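Local coordinates for protein putative transcription regulator (PDB 3COL) that probably binds DNA as a TetR-family transcription regulator, pairing with a second copy through helices of its C-terminal region, at the interface of chains A and B. Coordinates in Å, arbitrary orientation; residue numbers count along the deposited sequence, not the author numbering. Chains: chain A/B, Putative transcription regulator.

Contact 1: the interface of chains A and B. Residues chain A 148, 158, 188, 191-193; chain B 158, 188, 191-192.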
# COMPACT_ATOMS: atom_id res chain seq x y z
N LYS A 148 -20.10 4.85 2.34
CA LYS A 148 -19.85 5.52 3.61
C LYS A 148 -19.43 6.99 3.51
O LYS A 148 -18.71 7.38 2.58
CB LYS A 148 -18.79 4.75 4.40
CG LYS A 148 -19.27 3.34 4.85
CD LYS A 148 -18.23 2.66 5.75
CE LYS A 148 -18.76 1.37 6.39
NZ LYS A 148 -18.89 0.31 5.31
N VAL A 158 -8.97 1.35 -0.04
CA VAL A 158 -9.42 -0.03 0.15
C VAL A 158 -9.47 -0.83 -1.17
O VAL A 158 -9.06 -2.01 -1.19
CB VAL A 158 -10.76 -0.13 0.97
CG1 VAL A 158 -11.97 0.44 0.19
CG2 VAL A 158 -11.04 -1.58 1.28
N MSE A 188 -15.21 -8.26 0.17
CA MSE A 188 -14.48 -7.47 1.19
C MSE A 188 -14.47 -5.95 0.84
O MSE A 188 -14.78 -5.10 1.67
CB MSE A 188 -13.06 -7.99 1.38
CG MSE A 188 -12.14 -6.90 2.01
SE MSE A 188 -10.39 -7.62 2.45
CE MSE A 188 -10.73 -8.51 4.14
N ASP A 191 -18.23 -4.40 0.91
CA ASP A 191 -18.58 -4.25 2.36
C ASP A 191 -17.86 -3.06 3.02
O ASP A 191 -18.47 -2.28 3.78
CB ASP A 191 -18.28 -5.53 3.16
CG ASP A 191 -19.23 -6.67 2.82
OD1 ASP A 191 -20.18 -6.41 2.07
OD2 ASP A 191 -19.02 -7.81 3.30
N ALA A 192 -16.55 -2.95 2.77
CA ALA A 192 -15.73 -1.83 3.32
C ALA A 192 -16.34 -0.50 2.91
O ALA A 192 -16.56 0.34 3.74
CB ALA A 192 -14.34 -1.90 2.80
N MSE A 193 -16.66 -0.35 1.63
CA MSE A 193 -17.19 0.91 1.08
C MSE A 193 -18.66 1.24 1.41
O MSE A 193 -19.01 2.39 1.62
CB MSE A 193 -17.06 0.92 -0.46
CG MSE A 193 -15.62 0.76 -1.02
SE MSE A 193 -15.63 0.61 -2.94
CE MSE A 193 -15.92 2.48 -3.46
N VAL B 158 -6.24 -4.65 4.98
CA VAL B 158 -7.26 -3.62 5.06
C VAL B 158 -7.14 -2.82 6.37
O VAL B 158 -7.39 -1.62 6.38
CB VAL B 158 -8.70 -4.14 4.83
CG1 VAL B 158 -9.16 -5.07 5.98
CG2 VAL B 158 -9.69 -2.96 4.62
N MSE B 188 -15.51 0.84 8.46
CA MSE B 188 -15.03 0.39 7.16
C MSE B 188 -14.21 -0.88 7.34
O MSE B 188 -14.36 -1.83 6.58
CB MSE B 188 -14.18 1.48 6.51
CG MSE B 188 -13.38 0.99 5.26
SE MSE B 188 -12.51 2.41 4.28
CE MSE B 188 -13.96 2.97 3.12
N ASP B 191 -16.38 -3.90 8.60
CA ASP B 191 -17.30 -4.31 7.53
C ASP B 191 -16.50 -5.12 6.50
O ASP B 191 -16.95 -6.16 6.03
CB ASP B 191 -17.93 -3.11 6.84
CG ASP B 191 -19.11 -2.52 7.62
OD1 ASP B 191 -19.53 -3.09 8.65
OD2 ASP B 191 -19.64 -1.48 7.17
N ALA B 192 -15.29 -4.63 6.18
CA ALA B 192 -14.39 -5.34 5.26
C ALA B 192 -14.09 -6.76 5.71
O ALA B 192 -14.25 -7.72 4.94
CB ALA B 192 -13.10 -4.53 5.04
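A:Lys148 runs extended as far as CE and then bends at its last torsion (chi4 71°), while B:Asp191 holds CG anti to its carbonyl carbon (chi1 -81°); together these put the ammonium against the carboxylate across a helix-to-helix dimer interface typical of TetR-family regulators. The two side chains cross obliquely, and NZ of A:Lys148 makes a salt bridge of 2.7 Å to OD2 of B:Asp191, which receives it on its anti lone pair, the one away from the other carboxylate oxygen. The same NZ donates to the backbone O of A:Ala192 at 2.8 Å, approaching from above the carbonyl plane, 58° out of it. From its loop the lysine thereby ties the end of helix 182-193 of its own chain to helix 182-193 of the partner. CE of A:Lys148 also rests 3.9 Å from CA of B:Met188.

Beside this polar bridge the two 182-193 helices approach closely through their small residues. The methyls of A:Ala192 and B:Ala192 lie side by side, pointing much the same way, CB to CB at 3.7 Å, and the backbone O of B:Met188 lies 3.5 Å from CA of A:Ala192. Selenomethionine B:Met188 lays CG alongside the A:Ala192 methyl, with CG 3.9 Å from CB; A:Met188 does the same to B:Ala192. On helix 152-171 of each chain, A:Val158 and B:Val158 lie side by side and point the same way, touching through their CG2 methyls at 3.9 Å.

Contact 2: the interface of chains A and B. Residues chain A 165, 169, 174; chain B 151, 153-154.
The carboxamide of A:Asn169 meets B:Ser153 at its nitrogen end and the guanidinium of A:Arg174 at its oxygen end. ND2 donates to the hydroxyl OG of B:Ser153 at 2.8 Å in a somewhat bent bond, with OG tilted 20° from the amide plane. At the opposite end OD1 accepts from NH1 of A:Arg174, also at 2.8 Å; this donor and the serine hydroxyl are displaced to the same side of the amide. The amide and guanidinium planes are turned about 37° against each other. Relative to the guanidinium, OD1 of A:Asn169 and CB of B:Ser153 are displaced to opposite sides, with CB 3.7 Å from NH1.

With bonds at both ends, the carboxamide is fixed in rotation: A:Arg174 is a second-shell support that turns ND2 of A:Asn169 towards the partner. B:Ser153, at the start of helix 152-171, holds OG between its backbone N and carbonyl carbon (chi1 55°), which presents the oxygen to ND2. Further back along helix 152-171 of chain A, A:Thr165 and B:Leu154 slide past each other in opposite directions, methyl CG2 lying 3.6 Å from CD2. That methyl also reaches the backbone O of B:Ser153, CG2 to O being 3.8 Å. The site thus docks the beginning of helix 152-171 of one subunit against the later turns of the same helix in the other, adding a polar fastening to the dimer.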
# COMPACT_ATOMS: atom_id res chain seq x y z
N THR A 165 -2.49 -6.23 -2.73
CA THR A 165 -2.09 -7.35 -1.87
C THR A 165 -2.42 -8.70 -2.51
O THR A 165 -1.59 -9.61 -2.53
CB THR A 165 -2.74 -7.25 -0.47
OG1 THR A 165 -2.41 -5.98 0.14
CG2 THR A 165 -2.23 -8.35 0.46
N ASN A 169 0.29 -11.40 -3.63
CA ASN A 169 0.14 -12.75 -3.06
C ASN A 169 0.24 -13.80 -4.17
O ASN A 169 0.89 -14.86 -4.00
CB ASN A 169 -1.21 -12.93 -2.35
CG ASN A 169 -1.27 -12.34 -0.94
OD1 ASN A 169 -0.25 -12.04 -0.33
ND2 ASN A 169 -2.50 -12.16 -0.43
N ARG A 174 1.62 -17.55 -3.13
CA ARG A 174 0.87 -17.88 -1.91
C ARG A 174 -0.38 -18.70 -2.20
O ARG A 174 -0.80 -19.50 -1.36
CB ARG A 174 0.50 -16.62 -1.12
CG ARG A 174 1.72 -15.88 -0.62
CD ARG A 174 1.30 -14.77 0.30
NE ARG A 174 2.44 -14.27 1.06
CZ ARG A 174 2.44 -13.17 1.82
NH1 ARG A 174 1.34 -12.40 1.92
NH2 ARG A 174 3.56 -12.84 2.46
N PRO B 151 -7.53 -14.70 2.52
CA PRO B 151 -6.18 -14.77 3.09
C PRO B 151 -6.04 -13.82 4.31
O PRO B 151 -6.51 -12.67 4.30
CB PRO B 151 -5.28 -14.31 1.94
CG PRO B 151 -6.05 -14.55 0.71
CD PRO B 151 -7.53 -14.44 1.07
N SER B 153 -3.47 -12.16 5.01
CA SER B 153 -2.83 -10.96 4.48
C SER B 153 -3.82 -9.89 3.99
O SER B 153 -3.50 -8.73 4.05
CB SER B 153 -1.85 -11.29 3.36
OG SER B 153 -2.49 -12.04 2.33
N LEU B 154 -4.97 -10.31 3.46
CA LEU B 154 -6.02 -9.39 3.03
C LEU B 154 -6.72 -8.73 4.22
O LEU B 154 -7.03 -7.54 4.16
CB LEU B 154 -7.05 -10.07 2.12
CG LEU B 154 -6.62 -10.50 0.71
CD1 LEU B 154 -7.84 -10.65 -0.23
CD2 LEU B 154 -5.63 -9.59 0.09

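Contact 1 and contact 2 lie about 16 Å apart, measured between the centres of their C-alpha atoms, and helix 152-171 of each chain runs through both. Contact 1 sits near the two-fold axis, where equivalent residues of the two chains face each other and helix 182-193 joins in; contact 2 lies farther out, pairs unlike residues and recurs with the chains exchanged. An arrangement of paired C-terminal helices is the usual TetR-family dimer, so the assembly is likely the biological one. Such a dimer would set the relative placement of its two N-terminal DNA-binding regions.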